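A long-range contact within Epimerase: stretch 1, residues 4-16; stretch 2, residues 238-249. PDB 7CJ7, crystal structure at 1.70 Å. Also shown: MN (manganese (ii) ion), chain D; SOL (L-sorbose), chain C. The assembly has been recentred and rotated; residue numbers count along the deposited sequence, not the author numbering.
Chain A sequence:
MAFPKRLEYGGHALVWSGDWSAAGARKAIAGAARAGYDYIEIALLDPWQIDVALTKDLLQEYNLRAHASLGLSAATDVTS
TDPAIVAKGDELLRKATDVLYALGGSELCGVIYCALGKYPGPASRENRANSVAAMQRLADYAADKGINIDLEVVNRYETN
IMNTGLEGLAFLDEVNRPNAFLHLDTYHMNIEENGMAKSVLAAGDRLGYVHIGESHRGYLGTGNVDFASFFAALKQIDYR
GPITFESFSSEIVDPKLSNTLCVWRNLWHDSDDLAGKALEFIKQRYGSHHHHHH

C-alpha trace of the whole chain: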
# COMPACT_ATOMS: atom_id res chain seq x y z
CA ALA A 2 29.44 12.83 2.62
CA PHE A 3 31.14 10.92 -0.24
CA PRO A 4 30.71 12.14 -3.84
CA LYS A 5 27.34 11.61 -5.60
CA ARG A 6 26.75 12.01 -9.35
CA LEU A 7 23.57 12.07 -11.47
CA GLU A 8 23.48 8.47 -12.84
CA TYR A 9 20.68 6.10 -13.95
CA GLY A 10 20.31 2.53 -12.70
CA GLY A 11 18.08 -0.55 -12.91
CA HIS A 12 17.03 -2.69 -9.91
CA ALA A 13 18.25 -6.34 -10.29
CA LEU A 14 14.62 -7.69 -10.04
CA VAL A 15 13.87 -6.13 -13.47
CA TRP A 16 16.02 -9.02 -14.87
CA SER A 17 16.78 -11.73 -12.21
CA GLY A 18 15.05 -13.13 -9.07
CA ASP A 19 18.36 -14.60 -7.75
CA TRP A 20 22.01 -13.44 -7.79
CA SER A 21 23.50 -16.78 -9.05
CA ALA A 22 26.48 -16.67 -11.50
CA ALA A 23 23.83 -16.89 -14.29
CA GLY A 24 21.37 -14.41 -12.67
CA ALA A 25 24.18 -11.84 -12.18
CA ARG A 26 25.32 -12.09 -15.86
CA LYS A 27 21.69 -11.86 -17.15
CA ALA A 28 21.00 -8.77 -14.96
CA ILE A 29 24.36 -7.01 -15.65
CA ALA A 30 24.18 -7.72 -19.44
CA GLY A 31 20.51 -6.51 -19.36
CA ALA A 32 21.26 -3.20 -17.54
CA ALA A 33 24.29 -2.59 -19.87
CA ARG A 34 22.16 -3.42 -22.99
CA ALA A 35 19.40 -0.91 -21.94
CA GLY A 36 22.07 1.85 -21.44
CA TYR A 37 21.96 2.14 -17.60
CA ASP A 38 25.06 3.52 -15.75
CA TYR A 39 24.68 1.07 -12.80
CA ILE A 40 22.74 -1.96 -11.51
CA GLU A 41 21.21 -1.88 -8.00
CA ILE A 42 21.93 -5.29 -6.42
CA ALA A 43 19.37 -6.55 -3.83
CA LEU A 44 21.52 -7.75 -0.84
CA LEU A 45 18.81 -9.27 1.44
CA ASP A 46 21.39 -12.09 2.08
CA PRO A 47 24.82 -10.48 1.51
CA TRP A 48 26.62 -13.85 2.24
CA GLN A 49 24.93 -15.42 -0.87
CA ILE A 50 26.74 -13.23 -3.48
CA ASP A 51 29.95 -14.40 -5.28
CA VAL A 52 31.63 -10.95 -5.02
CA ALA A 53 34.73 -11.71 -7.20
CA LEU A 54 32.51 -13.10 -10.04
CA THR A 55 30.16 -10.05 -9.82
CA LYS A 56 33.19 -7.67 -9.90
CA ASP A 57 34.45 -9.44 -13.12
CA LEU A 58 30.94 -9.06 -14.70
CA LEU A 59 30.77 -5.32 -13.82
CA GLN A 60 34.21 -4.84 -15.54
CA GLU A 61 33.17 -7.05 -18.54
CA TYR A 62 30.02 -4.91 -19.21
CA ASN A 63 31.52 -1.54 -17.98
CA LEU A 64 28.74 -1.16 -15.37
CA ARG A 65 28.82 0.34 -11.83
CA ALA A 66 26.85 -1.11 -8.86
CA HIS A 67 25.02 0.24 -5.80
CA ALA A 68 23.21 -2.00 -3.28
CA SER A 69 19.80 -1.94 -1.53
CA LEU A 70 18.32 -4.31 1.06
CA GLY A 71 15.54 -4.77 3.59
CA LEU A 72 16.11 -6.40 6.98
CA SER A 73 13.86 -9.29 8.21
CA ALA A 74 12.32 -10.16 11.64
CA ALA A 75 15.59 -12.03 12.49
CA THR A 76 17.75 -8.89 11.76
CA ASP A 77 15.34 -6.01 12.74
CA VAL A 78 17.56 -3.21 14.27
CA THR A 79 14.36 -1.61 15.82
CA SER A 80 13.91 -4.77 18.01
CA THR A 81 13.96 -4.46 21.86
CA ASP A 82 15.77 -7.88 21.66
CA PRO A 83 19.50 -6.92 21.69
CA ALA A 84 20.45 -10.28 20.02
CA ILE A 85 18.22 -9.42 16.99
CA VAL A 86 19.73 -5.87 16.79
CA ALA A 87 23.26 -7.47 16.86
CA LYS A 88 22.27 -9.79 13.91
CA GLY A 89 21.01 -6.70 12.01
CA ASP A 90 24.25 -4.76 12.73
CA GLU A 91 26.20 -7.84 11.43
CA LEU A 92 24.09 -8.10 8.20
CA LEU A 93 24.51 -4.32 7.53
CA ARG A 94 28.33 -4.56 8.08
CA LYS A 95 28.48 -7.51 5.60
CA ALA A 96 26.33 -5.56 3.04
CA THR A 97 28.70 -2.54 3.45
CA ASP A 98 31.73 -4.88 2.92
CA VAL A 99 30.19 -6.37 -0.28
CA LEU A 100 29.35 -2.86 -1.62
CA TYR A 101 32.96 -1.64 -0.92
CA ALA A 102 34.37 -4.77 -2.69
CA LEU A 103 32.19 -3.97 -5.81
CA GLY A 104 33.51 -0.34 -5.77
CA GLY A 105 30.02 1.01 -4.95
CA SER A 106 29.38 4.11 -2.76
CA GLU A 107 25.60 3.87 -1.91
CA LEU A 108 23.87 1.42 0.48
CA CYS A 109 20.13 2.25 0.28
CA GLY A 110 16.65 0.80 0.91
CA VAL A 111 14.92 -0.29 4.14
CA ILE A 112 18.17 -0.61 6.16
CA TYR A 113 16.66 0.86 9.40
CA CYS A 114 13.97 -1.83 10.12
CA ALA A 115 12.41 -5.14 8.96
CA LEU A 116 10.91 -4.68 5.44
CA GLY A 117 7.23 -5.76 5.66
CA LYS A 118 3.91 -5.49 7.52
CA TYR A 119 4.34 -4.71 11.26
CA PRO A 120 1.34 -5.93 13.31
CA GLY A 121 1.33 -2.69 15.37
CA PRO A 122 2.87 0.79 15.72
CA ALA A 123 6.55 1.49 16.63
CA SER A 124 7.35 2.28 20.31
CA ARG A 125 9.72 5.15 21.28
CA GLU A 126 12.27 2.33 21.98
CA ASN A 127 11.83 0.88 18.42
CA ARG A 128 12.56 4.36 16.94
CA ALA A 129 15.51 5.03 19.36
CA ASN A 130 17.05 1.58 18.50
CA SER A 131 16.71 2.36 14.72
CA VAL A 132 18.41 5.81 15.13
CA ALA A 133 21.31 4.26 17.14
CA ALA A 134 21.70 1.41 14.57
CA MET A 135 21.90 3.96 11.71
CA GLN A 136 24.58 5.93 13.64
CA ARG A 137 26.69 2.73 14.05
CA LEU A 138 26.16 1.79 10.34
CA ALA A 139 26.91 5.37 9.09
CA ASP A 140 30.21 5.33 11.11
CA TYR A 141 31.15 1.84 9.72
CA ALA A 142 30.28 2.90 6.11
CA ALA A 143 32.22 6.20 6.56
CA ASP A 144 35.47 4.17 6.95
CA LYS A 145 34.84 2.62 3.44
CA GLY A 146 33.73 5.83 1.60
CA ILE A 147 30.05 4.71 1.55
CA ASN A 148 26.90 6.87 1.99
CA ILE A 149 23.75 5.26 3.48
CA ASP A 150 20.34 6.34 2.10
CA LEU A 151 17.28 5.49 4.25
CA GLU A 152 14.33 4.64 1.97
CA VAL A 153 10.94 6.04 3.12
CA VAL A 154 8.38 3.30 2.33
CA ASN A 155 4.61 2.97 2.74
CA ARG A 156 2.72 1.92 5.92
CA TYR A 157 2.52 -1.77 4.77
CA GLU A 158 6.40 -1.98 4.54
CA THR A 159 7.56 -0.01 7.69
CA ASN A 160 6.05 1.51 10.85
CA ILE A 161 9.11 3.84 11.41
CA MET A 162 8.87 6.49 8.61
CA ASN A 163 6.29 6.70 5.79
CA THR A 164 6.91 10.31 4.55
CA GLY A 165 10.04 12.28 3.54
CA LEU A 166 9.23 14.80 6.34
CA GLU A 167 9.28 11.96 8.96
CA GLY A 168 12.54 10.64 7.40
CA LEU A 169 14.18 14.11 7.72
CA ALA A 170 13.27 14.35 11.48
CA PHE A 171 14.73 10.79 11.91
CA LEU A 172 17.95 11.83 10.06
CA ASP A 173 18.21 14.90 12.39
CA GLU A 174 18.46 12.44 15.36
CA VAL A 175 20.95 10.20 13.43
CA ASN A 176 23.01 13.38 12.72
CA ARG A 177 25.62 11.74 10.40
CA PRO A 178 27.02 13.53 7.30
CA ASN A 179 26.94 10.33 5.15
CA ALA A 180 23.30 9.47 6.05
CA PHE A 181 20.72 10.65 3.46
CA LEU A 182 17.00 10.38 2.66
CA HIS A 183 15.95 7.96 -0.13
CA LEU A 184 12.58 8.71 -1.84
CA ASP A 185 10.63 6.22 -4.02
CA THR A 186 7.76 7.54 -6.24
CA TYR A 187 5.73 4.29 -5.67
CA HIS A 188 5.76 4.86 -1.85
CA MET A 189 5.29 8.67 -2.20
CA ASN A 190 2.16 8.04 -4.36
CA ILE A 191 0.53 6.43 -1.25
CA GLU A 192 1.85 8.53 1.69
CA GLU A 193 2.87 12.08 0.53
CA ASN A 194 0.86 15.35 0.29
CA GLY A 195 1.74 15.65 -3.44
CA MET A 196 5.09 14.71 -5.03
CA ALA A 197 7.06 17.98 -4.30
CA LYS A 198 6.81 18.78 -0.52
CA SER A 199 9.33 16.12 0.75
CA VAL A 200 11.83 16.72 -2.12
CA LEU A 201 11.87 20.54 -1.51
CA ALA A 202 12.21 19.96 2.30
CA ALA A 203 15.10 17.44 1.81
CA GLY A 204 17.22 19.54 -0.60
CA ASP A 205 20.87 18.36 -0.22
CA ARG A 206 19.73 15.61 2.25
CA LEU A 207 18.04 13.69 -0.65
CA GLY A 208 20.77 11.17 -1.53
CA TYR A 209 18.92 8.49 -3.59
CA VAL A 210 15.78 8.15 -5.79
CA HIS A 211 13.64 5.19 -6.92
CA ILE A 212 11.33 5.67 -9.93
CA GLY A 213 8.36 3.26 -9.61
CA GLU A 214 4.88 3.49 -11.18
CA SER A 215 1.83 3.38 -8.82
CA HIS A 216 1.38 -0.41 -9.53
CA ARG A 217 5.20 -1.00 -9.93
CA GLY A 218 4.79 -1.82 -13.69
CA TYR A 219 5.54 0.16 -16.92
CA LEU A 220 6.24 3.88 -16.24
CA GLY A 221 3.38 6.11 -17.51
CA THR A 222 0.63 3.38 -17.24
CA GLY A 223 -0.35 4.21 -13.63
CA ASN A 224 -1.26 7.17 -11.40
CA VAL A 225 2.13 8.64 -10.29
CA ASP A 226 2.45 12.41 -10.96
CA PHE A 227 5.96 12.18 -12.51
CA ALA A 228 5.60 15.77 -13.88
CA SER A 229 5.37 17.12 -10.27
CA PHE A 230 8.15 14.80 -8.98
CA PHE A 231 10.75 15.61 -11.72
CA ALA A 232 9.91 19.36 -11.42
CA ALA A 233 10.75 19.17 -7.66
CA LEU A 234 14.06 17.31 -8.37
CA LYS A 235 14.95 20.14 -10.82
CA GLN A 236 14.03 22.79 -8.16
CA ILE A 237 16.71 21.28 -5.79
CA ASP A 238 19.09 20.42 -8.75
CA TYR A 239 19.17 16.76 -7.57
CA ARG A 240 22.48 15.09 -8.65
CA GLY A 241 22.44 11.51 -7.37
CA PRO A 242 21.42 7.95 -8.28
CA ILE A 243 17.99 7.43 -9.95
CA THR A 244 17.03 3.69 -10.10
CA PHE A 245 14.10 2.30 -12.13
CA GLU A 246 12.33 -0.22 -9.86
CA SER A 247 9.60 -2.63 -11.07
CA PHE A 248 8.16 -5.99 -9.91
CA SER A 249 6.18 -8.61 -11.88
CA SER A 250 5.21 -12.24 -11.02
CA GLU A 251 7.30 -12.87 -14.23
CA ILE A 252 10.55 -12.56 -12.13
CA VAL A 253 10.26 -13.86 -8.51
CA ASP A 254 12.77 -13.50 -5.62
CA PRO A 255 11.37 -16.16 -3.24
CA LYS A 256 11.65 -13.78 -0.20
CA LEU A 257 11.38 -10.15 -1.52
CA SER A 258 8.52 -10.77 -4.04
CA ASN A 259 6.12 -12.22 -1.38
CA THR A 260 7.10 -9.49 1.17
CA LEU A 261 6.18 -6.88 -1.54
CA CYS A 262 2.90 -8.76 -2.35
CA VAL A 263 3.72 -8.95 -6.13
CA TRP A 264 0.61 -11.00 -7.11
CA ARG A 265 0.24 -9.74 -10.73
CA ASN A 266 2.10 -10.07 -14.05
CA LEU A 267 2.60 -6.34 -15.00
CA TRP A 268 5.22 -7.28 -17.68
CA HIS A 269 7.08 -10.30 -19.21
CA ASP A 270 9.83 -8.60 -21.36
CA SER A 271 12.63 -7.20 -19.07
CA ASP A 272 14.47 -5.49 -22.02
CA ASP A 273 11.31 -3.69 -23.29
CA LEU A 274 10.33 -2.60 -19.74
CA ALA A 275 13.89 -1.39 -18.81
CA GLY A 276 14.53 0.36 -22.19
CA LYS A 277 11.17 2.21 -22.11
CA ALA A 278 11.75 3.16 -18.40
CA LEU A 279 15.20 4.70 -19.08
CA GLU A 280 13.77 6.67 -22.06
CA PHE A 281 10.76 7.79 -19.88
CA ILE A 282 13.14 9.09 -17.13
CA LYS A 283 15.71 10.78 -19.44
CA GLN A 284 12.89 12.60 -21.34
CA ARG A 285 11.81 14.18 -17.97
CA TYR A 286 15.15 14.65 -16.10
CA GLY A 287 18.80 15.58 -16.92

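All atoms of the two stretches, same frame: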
# COMPACT_ATOMS: atom_id res chain seq x y z
N PRO A 4 31.24 11.57 -2.61
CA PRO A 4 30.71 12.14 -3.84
C PRO A 4 29.51 11.36 -4.39
O PRO A 4 29.50 10.12 -4.37
CB PRO A 4 31.90 12.09 -4.81
CG PRO A 4 33.11 12.12 -3.90
CD PRO A 4 32.69 11.33 -2.68
N LYS A 5 28.51 12.12 -4.84
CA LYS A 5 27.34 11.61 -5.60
C LYS A 5 27.37 12.22 -6.99
O LYS A 5 27.81 13.37 -7.15
CB LYS A 5 26.03 11.97 -4.89
CG LYS A 5 25.83 11.31 -3.53
CD LYS A 5 24.55 11.75 -2.85
CE LYS A 5 24.34 11.05 -1.53
NZ LYS A 5 23.90 9.66 -1.71
N ARG A 6 26.92 11.47 -7.98
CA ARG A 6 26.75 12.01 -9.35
C ARG A 6 25.35 11.64 -9.82
O ARG A 6 24.78 10.63 -9.34
CB ARG A 6 27.84 11.45 -10.26
CG ARG A 6 27.77 9.95 -10.44
CD ARG A 6 28.79 9.42 -11.44
NE ARG A 6 30.01 8.97 -10.79
CZ ARG A 6 31.00 8.33 -11.41
NH1 ARG A 6 30.93 8.06 -12.70
NH2 ARG A 6 32.07 7.95 -10.72
N LEU A 7 24.81 12.43 -10.74
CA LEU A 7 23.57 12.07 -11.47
C LEU A 7 23.89 10.85 -12.34
O LEU A 7 24.71 10.96 -13.23
CB LEU A 7 23.11 13.26 -12.32
CG LEU A 7 21.81 13.02 -13.07
CD1 LEU A 7 20.71 12.59 -12.12
CD2 LEU A 7 21.39 14.27 -13.83
N GLU A 8 23.27 9.71 -12.05
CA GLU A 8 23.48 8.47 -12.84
C GLU A 8 22.19 7.66 -12.75
O GLU A 8 21.46 7.82 -11.76
CB GLU A 8 24.70 7.69 -12.34
CG GLU A 8 24.76 7.54 -10.82
CD GLU A 8 25.96 6.72 -10.36
OE1 GLU A 8 26.20 6.64 -9.15
OE2 GLU A 8 26.64 6.14 -11.21
N TYR A 9 21.93 6.86 -13.78
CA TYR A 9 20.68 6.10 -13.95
C TYR A 9 20.96 4.61 -13.81
O TYR A 9 21.92 4.08 -14.41
CB TYR A 9 20.03 6.44 -15.28
CG TYR A 9 19.84 7.92 -15.48
CD1 TYR A 9 18.67 8.55 -15.09
CD2 TYR A 9 20.87 8.70 -15.98
CE1 TYR A 9 18.51 9.92 -15.26
CE2 TYR A 9 20.72 10.07 -16.15
CZ TYR A 9 19.53 10.67 -15.80
OH TYR A 9 19.40 12.02 -15.97
N GLY A 10 20.11 3.94 -13.05
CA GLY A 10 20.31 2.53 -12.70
C GLY A 10 19.03 1.74 -12.81
O GLY A 10 17.92 2.35 -12.85
N GLY A 11 19.18 0.42 -12.92
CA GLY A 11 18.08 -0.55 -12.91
C GLY A 11 18.20 -1.46 -11.71
O GLY A 11 19.32 -1.90 -11.41
N HIS A 12 17.10 -1.71 -11.02
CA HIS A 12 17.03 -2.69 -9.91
C HIS A 12 17.18 -4.10 -10.49
O HIS A 12 16.61 -4.35 -11.56
CB HIS A 12 15.73 -2.49 -9.13
CG HIS A 12 15.69 -3.25 -7.86
ND1 HIS A 12 15.20 -4.53 -7.79
CD2 HIS A 12 16.04 -2.91 -6.60
CE1 HIS A 12 15.27 -4.96 -6.55
NE2 HIS A 12 15.78 -3.98 -5.79
N ALA A 13 17.92 -4.98 -9.81
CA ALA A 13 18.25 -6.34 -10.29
C ALA A 13 16.97 -7.11 -10.65
O ALA A 13 17.01 -7.89 -11.62
CB ALA A 13 19.06 -7.06 -9.25
N LEU A 14 15.87 -6.89 -9.91
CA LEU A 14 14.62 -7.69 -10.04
C LEU A 14 13.89 -7.37 -11.35
O LEU A 14 12.85 -8.01 -11.63
CB LEU A 14 13.71 -7.42 -8.84
CG LEU A 14 13.70 -8.50 -7.77
CD1 LEU A 14 12.92 -9.72 -8.24
CD2 LEU A 14 15.11 -8.89 -7.37
N VAL A 15 14.38 -6.39 -12.10
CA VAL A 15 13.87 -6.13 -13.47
C VAL A 15 14.29 -7.31 -14.35
O VAL A 15 13.54 -7.62 -15.30
CB VAL A 15 14.36 -4.78 -14.01
CG1 VAL A 15 14.15 -4.67 -15.51
CG2 VAL A 15 13.66 -3.64 -13.29
N TRP A 16 15.39 -7.99 -14.00
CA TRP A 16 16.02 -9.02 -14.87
C TRP A 16 16.10 -10.39 -14.20
O TRP A 16 15.90 -11.39 -14.91
CB TRP A 16 17.41 -8.57 -15.32
CG TRP A 16 17.40 -7.40 -16.26
CD1 TRP A 16 17.19 -7.41 -17.61
CD2 TRP A 16 17.66 -6.03 -15.91
NE1 TRP A 16 17.29 -6.14 -18.11
CE2 TRP A 16 17.59 -5.28 -17.10
CE3 TRP A 16 17.97 -5.38 -14.71
CZ2 TRP A 16 17.77 -3.90 -17.11
CZ3 TRP A 16 18.15 -4.01 -14.73
CH2 TRP A 16 18.07 -3.29 -15.91
N ASP A 238 17.97 20.87 -7.88
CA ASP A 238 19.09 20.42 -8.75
C ASP A 238 19.64 19.08 -8.23
O ASP A 238 20.86 18.97 -8.00
CB ASP A 238 20.24 21.42 -8.80
CG ASP A 238 21.30 21.03 -9.82
OD1 ASP A 238 20.92 20.46 -10.87
OD2 ASP A 238 22.50 21.29 -9.55
N TYR A 239 18.77 18.09 -8.07
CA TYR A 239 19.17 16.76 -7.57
C TYR A 239 20.23 16.14 -8.50
O TYR A 239 19.97 16.00 -9.73
CB TYR A 239 17.97 15.83 -7.45
CG TYR A 239 18.37 14.43 -7.04
CD1 TYR A 239 18.78 14.17 -5.75
CD2 TYR A 239 18.36 13.38 -7.94
CE1 TYR A 239 19.16 12.90 -5.35
CE2 TYR A 239 18.73 12.11 -7.56
CZ TYR A 239 19.13 11.86 -6.26
OH TYR A 239 19.51 10.60 -5.88
N ARG A 240 21.37 15.76 -7.92
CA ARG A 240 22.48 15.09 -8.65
C ARG A 240 22.89 13.85 -7.87
O ARG A 240 23.86 13.90 -7.11
CB ARG A 240 23.66 16.04 -8.86
CG ARG A 240 23.44 17.02 -10.00
CD ARG A 240 24.62 17.94 -10.23
NE ARG A 240 24.33 18.84 -11.33
CZ ARG A 240 24.42 18.52 -12.62
NH1 ARG A 240 24.12 19.40 -13.55
NH2 ARG A 240 24.82 17.31 -12.97
N GLY A 241 22.15 12.77 -8.05
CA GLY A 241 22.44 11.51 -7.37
C GLY A 241 21.84 10.35 -8.14
O GLY A 241 21.26 10.54 -9.21
N PRO A 242 21.97 9.12 -7.62
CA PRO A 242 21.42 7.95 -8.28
C PRO A 242 19.90 8.05 -8.46
O PRO A 242 19.19 8.50 -7.57
CB PRO A 242 21.80 6.79 -7.36
CG PRO A 242 22.99 7.31 -6.61
CD PRO A 242 22.73 8.79 -6.41
N ILE A 243 19.43 7.64 -9.64
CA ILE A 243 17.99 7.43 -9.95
C ILE A 243 17.86 6.01 -10.48
O ILE A 243 18.41 5.75 -11.57
CB ILE A 243 17.50 8.48 -10.97
CG1 ILE A 243 17.73 9.90 -10.46
CG2 ILE A 243 16.05 8.21 -11.33
CD1 ILE A 243 17.37 10.98 -11.46
N THR A 244 17.21 5.12 -9.73
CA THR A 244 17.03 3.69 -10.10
C THR A 244 15.58 3.45 -10.53
O THR A 244 14.66 3.81 -9.77
CB THR A 244 17.30 2.73 -8.93
OG1 THR A 244 18.58 2.98 -8.36
CG2 THR A 244 17.23 1.28 -9.36
N PHE A 245 15.40 2.86 -11.71
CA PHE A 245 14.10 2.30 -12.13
C PHE A 245 13.88 1.01 -11.34
O PHE A 245 14.74 0.10 -11.35
CB PHE A 245 14.05 2.06 -13.63
CG PHE A 245 12.86 1.25 -14.06
CD1 PHE A 245 11.57 1.65 -13.73
CD2 PHE A 245 13.02 0.07 -14.77
CE1 PHE A 245 10.47 0.89 -14.10
CE2 PHE A 245 11.92 -0.68 -15.15
CZ PHE A 245 10.65 -0.27 -14.83
N GLU A 246 12.72 0.93 -10.69
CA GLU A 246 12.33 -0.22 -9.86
C GLU A 246 10.96 -0.72 -10.34
O GLU A 246 10.04 0.11 -10.51
CB GLU A 246 12.31 0.17 -8.39
CG GLU A 246 12.02 -0.99 -7.47
CD GLU A 246 12.39 -0.70 -6.03
OE1 GLU A 246 13.23 -1.43 -5.46
OE2 GLU A 246 11.84 0.26 -5.49
N SER A 247 10.83 -2.02 -10.53
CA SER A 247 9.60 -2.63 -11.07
C SER A 247 9.54 -4.10 -10.67
O SER A 247 10.57 -4.78 -10.72
CB SER A 247 9.55 -2.47 -12.58
OG SER A 247 8.33 -2.96 -13.10
N PHE A 248 8.35 -4.58 -10.32
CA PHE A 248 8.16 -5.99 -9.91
C PHE A 248 6.99 -6.58 -10.68
O PHE A 248 5.92 -5.94 -10.79
CB PHE A 248 7.97 -6.09 -8.40
CG PHE A 248 9.11 -5.52 -7.60
CD1 PHE A 248 10.25 -6.26 -7.35
CD2 PHE A 248 9.04 -4.23 -7.10
CE1 PHE A 248 11.30 -5.72 -6.62
CE2 PHE A 248 10.09 -3.70 -6.38
CZ PHE A 248 11.22 -4.44 -6.14
N SER A 249 7.21 -7.79 -11.20
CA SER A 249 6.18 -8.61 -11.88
C SER A 249 6.30 -10.04 -11.38
O SER A 249 7.43 -10.45 -11.04
CB SER A 249 6.35 -8.54 -13.38
OG SER A 249 5.40 -9.38 -14.02
MN MN D . 12.26 1.38 -3.74
C1 SOL C . 10.54 -1.85 -1.39
O1 SOL C . 9.16 -1.60 -1.59
C2 SOL C . 11.39 -0.94 -2.22
O2 SOL C . 10.94 0.11 -2.64
C3 SOL C . 12.80 -1.39 -2.57
O3 SOL C . 13.60 -0.29 -2.94
C4 SOL C . 13.45 -2.14 -1.40
O4 SOL C . 13.54 -1.27 -0.27
C5 SOL C . 14.85 -2.67 -1.72
O5 SOL C . 15.43 -3.19 -0.53
C6 SOL C . 14.86 -3.75 -2.78
O6 SOL C . 16.20 -4.17 -3.06
O HOH W 1 10.08 -8.62 -10.65

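The contact joins two segments, one near the N-terminus and the other in the last fifth of the chain, as neighbouring parallel strands; no two touching residues are closer than 230 positions in sequence. It opens loosely. Lys5 points its CA-to-CB bond toward the partner and brings its CB to 3.7 Å from Arg240 O, while its amine is satisfied elsewhere in the structure. Arg6 turns away and contributes backbone: its O accepts a CA-H...O contact from Gly241 CA at 3.2 Å. A CB on Gly241 would point away from stretch 1 and clash within its own stretch with Tyr239 OH, which itself donates to Pro242 O at 2.7 Å.

Leu7 supplies apolar surface, its CD1 meeting Ile243 CD1 at 3.8 Å. From Glu8 the backbone pairing becomes regular. Ile243 N donates to Glu8 O (2.9 Å), and the next bond runs the other way, from Gly10 N to Ile243 O (2.9 Å). Ile243 thus reaches with both its N and its O to the residues flanking Tyr9, the hallmark of a parallel bridge. Pro242 CA also lies 3.5 Å from Glu8 O, a CA-H...O contact beside the Ile243 N bond; proline has no amide hydrogen of its own to offer.

Tyr9 and Ile243 send their side chains to the same face of the sheet, where Tyr9 CE1 lies 4.1 Å from Ile243 CD1. Gly10 is paired with Thr244, whose side chain lies on the other face, and the Gly10 and Thr244 CA atoms are 4.3 Å apart. Phe245 N then donates to Gly10 O (2.8 Å), and His12 N to Phe245 O (3.0 Å), so Phe245 spans Gly11 as Ile243 spans Tyr9. Gly11 also leaves room for the Trp16 ring: a CB would lie 2.6 Å from Trp16 CH2.

His12 links the strand pair to the ligand site. Its ND1 accepts a hydrogen bond from Leu14 N (3.2 Å), leaving NE2 to hydrogen-bond L-sorbose O6 at 2.8 Å. Glu246 OE1 sits over one face of the imidazole, 3.4 Å from His12 CD2, and lies 2.8 Å from sorbose O3; Glu246 OE2 binds manganese at 2.1 Å. Phe248 directs its edge toward the His12 ring face in an offset pair, centroids 5.5 Å apart and planes at 67°.

Beyond the strand, a short 3-10 turn carries Leu14 and Val15 onto the partner. Leu14 CB packs against Phe248 CE1 at 3.7 Å, and its O accepts a hydrogen bond from a water that in turn accepts from Ser249 N, both at 3.0 Å. Branched Val15 fills space beside another aromatic ring, its CG2 3.9 Å from Phe245 CE2.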